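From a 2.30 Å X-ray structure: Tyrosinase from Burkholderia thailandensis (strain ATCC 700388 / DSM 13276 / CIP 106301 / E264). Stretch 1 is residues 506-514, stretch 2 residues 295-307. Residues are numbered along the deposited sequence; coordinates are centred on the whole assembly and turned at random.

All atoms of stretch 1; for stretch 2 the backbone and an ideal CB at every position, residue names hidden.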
# COMPACT_ATOMS: atom_id res chain seq x y z
N GLU A 506 -1.48 -17.85 35.97
CA GLU A 506 -0.12 -17.32 35.94
C GLU A 506 0.33 -17.39 34.48
O GLU A 506 0.31 -18.48 33.88
CB GLU A 506 0.75 -18.16 36.88
CG GLU A 506 2.26 -17.95 36.77
CD GLU A 506 3.16 -19.03 37.38
OE1 GLU A 506 2.63 -20.10 37.80
OE2 GLU A 506 4.41 -18.82 37.42
N PHE A 507 0.68 -16.25 33.89
CA PHE A 507 1.35 -16.23 32.59
C PHE A 507 2.86 -16.29 32.76
O PHE A 507 3.44 -15.60 33.61
CB PHE A 507 0.98 -14.97 31.81
CG PHE A 507 -0.44 -14.96 31.34
CD1 PHE A 507 -1.43 -14.43 32.13
CD2 PHE A 507 -0.77 -15.50 30.11
CE1 PHE A 507 -2.74 -14.43 31.69
CE2 PHE A 507 -2.08 -15.49 29.67
CZ PHE A 507 -3.07 -14.96 30.45
N ILE A 508 3.51 -17.13 31.98
CA ILE A 508 4.94 -17.11 31.89
C ILE A 508 5.29 -16.74 30.44
O ILE A 508 4.94 -17.49 29.52
CB ILE A 508 5.55 -18.46 32.31
CG1 ILE A 508 5.09 -18.88 33.71
CG2 ILE A 508 7.06 -18.42 32.19
CD1 ILE A 508 5.46 -20.31 34.06
N HIS A 509 5.96 -15.61 30.25
CA HIS A 509 6.08 -15.05 28.93
C HIS A 509 7.49 -14.51 28.69
O HIS A 509 8.31 -14.45 29.60
CB HIS A 509 5.01 -14.00 28.73
CG HIS A 509 5.09 -12.93 29.74
ND1 HIS A 509 5.81 -11.78 29.53
CD2 HIS A 509 4.59 -12.86 31.00
CE1 HIS A 509 5.72 -11.01 30.60
NE2 HIS A 509 4.98 -11.65 31.52
N ARG A 510 7.77 -14.15 27.45
CA ARG A 510 9.10 -13.60 27.10
C ARG A 510 9.24 -12.14 27.55
O ARG A 510 10.36 -11.63 27.70
CB ARG A 510 9.30 -13.71 25.60
CG ARG A 510 9.20 -15.13 25.05
CD ARG A 510 10.28 -16.00 25.62
NE ARG A 510 10.67 -17.13 24.78
CZ ARG A 510 11.62 -17.98 25.11
NH1 ARG A 510 12.11 -17.94 26.35
NH2 ARG A 510 12.10 -18.84 24.23
N GLY A 511 8.13 -11.45 27.75
CA GLY A 511 8.14 -9.99 28.05
C GLY A 511 9.00 -9.18 27.07
O GLY A 511 9.82 -8.38 27.49
N GLY A 512 8.81 -9.41 25.76
CA GLY A 512 9.58 -8.70 24.72
C GLY A 512 10.97 -9.28 24.47
O GLY A 512 11.53 -9.10 23.38
N GLY A 513 11.55 -9.95 25.47
CA GLY A 513 12.94 -10.44 25.40
C GLY A 513 13.95 -9.29 25.44
O GLY A 513 15.09 -9.45 25.01
N VAL A 514 13.52 -8.15 26.00
CA VAL A 514 14.21 -6.85 25.87
C VAL A 514 13.91 -6.00 27.13
O VAL A 514 13.05 -6.38 27.93
CB VAL A 514 13.78 -6.15 24.56
CG1 VAL A 514 14.21 -6.92 23.32
CG2 VAL A 514 12.28 -5.89 24.50
N UNK A 295 3.51 -14.39 38.13
CA UNK A 295 3.97 -14.29 36.75
C UNK A 295 5.49 -14.32 36.70
O UNK A 295 6.14 -14.19 37.73
CB UNK A 295 3.44 -13.01 36.09
N UNK A 296 6.05 -14.47 35.50
CA UNK A 296 7.47 -14.79 35.32
C UNK A 296 7.89 -14.50 33.88
O UNK A 296 7.14 -14.76 32.93
CB UNK A 296 7.75 -16.25 35.67
N UNK A 297 9.11 -14.00 33.73
CA UNK A 297 9.74 -13.76 32.45
C UNK A 297 10.69 -14.92 32.17
O UNK A 297 11.55 -15.20 32.99
CB UNK A 297 10.47 -12.42 32.43
N UNK A 298 10.53 -15.58 31.02
CA UNK A 298 11.50 -16.57 30.55
C UNK A 298 12.51 -15.88 29.62
O UNK A 298 12.30 -15.80 28.36
CB UNK A 298 10.80 -17.72 29.83
N UNK A 299 13.63 -15.46 30.23
CA UNK A 299 14.71 -14.75 29.53
C UNK A 299 15.62 -15.67 28.73
O UNK A 299 16.48 -15.17 27.98
CB UNK A 299 15.55 -13.97 30.54
N UNK A 300 15.47 -17.01 28.87
CA UNK A 300 16.24 -17.94 28.02
C UNK A 300 15.61 -18.08 26.62
O UNK A 300 14.74 -18.90 26.37
CB UNK A 300 16.33 -19.31 28.69
N UNK A 301 16.04 -17.24 25.71
CA UNK A 301 15.41 -17.17 24.39
C UNK A 301 16.11 -18.14 23.42
O UNK A 301 16.75 -17.75 22.42
CB UNK A 301 15.46 -15.74 23.85
N UNK A 302 15.96 -19.41 23.72
CA UNK A 302 16.58 -20.47 22.94
C UNK A 302 15.88 -20.69 21.61
O UNK A 302 14.74 -20.32 21.42
CB UNK A 302 16.59 -21.77 23.74
N UNK A 303 16.59 -21.29 20.67
CA UNK A 303 16.05 -21.36 19.34
C UNK A 303 14.75 -22.17 19.27
O UNK A 303 13.82 -21.77 18.61
CB UNK A 303 17.10 -21.96 18.40
N UNK A 304 14.69 -23.27 20.03
CA UNK A 304 13.53 -24.19 20.04
C UNK A 304 12.27 -23.52 20.63
O UNK A 304 11.19 -24.06 20.47
CB UNK A 304 13.87 -25.45 20.84
N UNK A 305 12.39 -22.37 21.29
CA UNK A 305 11.30 -21.80 22.08
C UNK A 305 10.25 -21.07 21.27
O UNK A 305 9.22 -20.76 21.82
CB UNK A 305 11.88 -20.84 23.12
N UNK A 306 10.53 -20.80 19.99
CA UNK A 306 9.65 -20.10 19.08
C UNK A 306 9.84 -20.73 17.68
O UNK A 306 10.82 -21.46 17.43
CB UNK A 306 9.94 -18.60 19.07
N UNK A 307 8.92 -20.48 16.77
CA UNK A 307 8.96 -21.20 15.53
C UNK A 307 10.03 -20.59 14.60
O UNK A 307 10.42 -21.20 13.62
CB UNK A 307 7.58 -21.19 14.87

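Residues 506-509 form a strand, and the first residues of stretch 2 run parallel to it, the two axes approaching to 5.0 Å at an angle of 3°. Position 295 lies at the start of this pairing. A CB here would stand 3.6 Å from Phe507 O with nothing in the way, so many small or medium side chains could be accommodated; the deposited residue is Gly295, whose CA makes a CA-H...O contact with Phe507 O at 3.4 Å.

At 296 the CB points to the face of the sheet that carries Ile508, 4.2 Å from Ile508 CG2 and 4.6 Å from Glu506 OE2. An aliphatic chain would suit the first neighbour, a polar one the second. The residue is Gln296, whose amide end leads away from stretch 1. Its backbone does the pairing: Gln296 N gives a weak hydrogen bond to Phe507 O (3.4 Å), while Gln296 O accepts a good one from His509 N (3.0 Å) and lies over one face of the His509 ring.

Position 297 turns its CB to the same face as His509, and branched or straight aliphatic chains would fit beside the imidazole and Gly511. Ile297 takes this place. Its CG2 lies 3.7 Å from Arg510 O and its CD1 4.1 Å from Gly511 CA, where a CB on Gly511 would clash with that methyl.

At 298 the ideal CB is 3.7 Å from Arg510 NH1 and 4.5 Å from Ile508 CG2, which favours a small side chain. The residue is Ala298, and Ala298 CB lies 4.5 Å from Ile508 CG2, a loose apolar contact. Ala298 N donates to His509 O (2.9 Å), extending the ladder, and Ala298 O accepts from Arg510 NH1 (2.9 Å).

Beyond this point the chain curves around the Arg510 guanidinium. The CB of 299 points away and meets nothing of stretch 1, so the choice is open; it is Gly299. At 300 the CB also points away, 5.0 Å from Arg510 NH1, so many side chains would suit; it is Ala300, whose O accepts from Arg510 NH1 (2.8 Å).

The CB of 301 points sideways, 4.6 Å from Arg510 NH2, so a short polar side chain could reach the guanidinium. Asn301 places OD1 over one face of that group and 3.3 Å from Arg510 CD, without hydrogen bonding to it; its ND2 comes within 3.7 Å of Gly513 CA.

At 302, a sideways CB would stand 5.4 Å from Arg510 NH2, and the visible atoms allow several residues; it is Gly302. At 303 and 304 stretch 1 has no atom near either CB, leaving the choice open; they are Asp303 and Met304. Position 305 is more restrictive: a CB would lie 2.3 Å from Arg510 NH2, so glycine is required, and Gly305 is present.

At 306 the CB points toward stretch 1 from beyond 5.5 Å, with an arginine ahead, so a long acidic chain is the natural candidate. Glu306 forms a two-pronged salt bridge: Arg510 NE donates to Glu306 OE2 (2.7 Å) and Arg510 NH2 to Glu306 OE1 (2.8 Å). Position 307 is out of reach of stretch 1, which sets no preference there; it is Asn307.

Stretch 2, residues 295-307: GQIAGANGDMGEN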
# COMPACT_ATOMS: atom_id res chain seq x y z
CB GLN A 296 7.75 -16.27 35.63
CG GLN A 296 8.28 -16.55 37.03
CD GLN A 296 9.73 -16.18 37.22
OE1 GLN A 296 10.25 -15.24 36.62
NE2 GLN A 296 10.40 -16.93 38.09
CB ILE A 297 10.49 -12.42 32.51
CG1 ILE A 297 9.55 -11.27 32.87
CG2 ILE A 297 11.27 -12.15 31.23
CD1 ILE A 297 8.35 -11.17 31.98
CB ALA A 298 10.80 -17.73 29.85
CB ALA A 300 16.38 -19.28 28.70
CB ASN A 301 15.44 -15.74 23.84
CG ASN A 301 14.50 -14.79 24.55
OD1 ASN A 301 13.40 -15.17 25.00
ND2 ASN A 301 14.86 -13.52 24.55
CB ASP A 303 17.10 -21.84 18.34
CG ASP A 303 18.21 -20.83 18.14
OD1 ASP A 303 19.16 -20.89 18.95
OD2 ASP A 303 18.12 -19.98 17.21
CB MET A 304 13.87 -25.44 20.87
CG MET A 304 14.59 -26.52 20.08
SD MET A 304 13.56 -27.34 18.85
CE MET A 304 12.43 -28.24 19.89
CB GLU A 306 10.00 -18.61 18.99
CG GLU A 306 9.41 -17.74 20.11
CD GLU A 306 10.00 -17.83 21.52
OE1 GLU A 306 11.12 -18.35 21.68
OE2 GLU A 306 9.33 -17.37 22.46
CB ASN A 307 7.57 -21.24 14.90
CG ASN A 307 6.69 -22.32 15.49
OD1 ASN A 307 5.48 -22.12 15.63
ND2 ASN A 307 7.27 -23.45 15.86
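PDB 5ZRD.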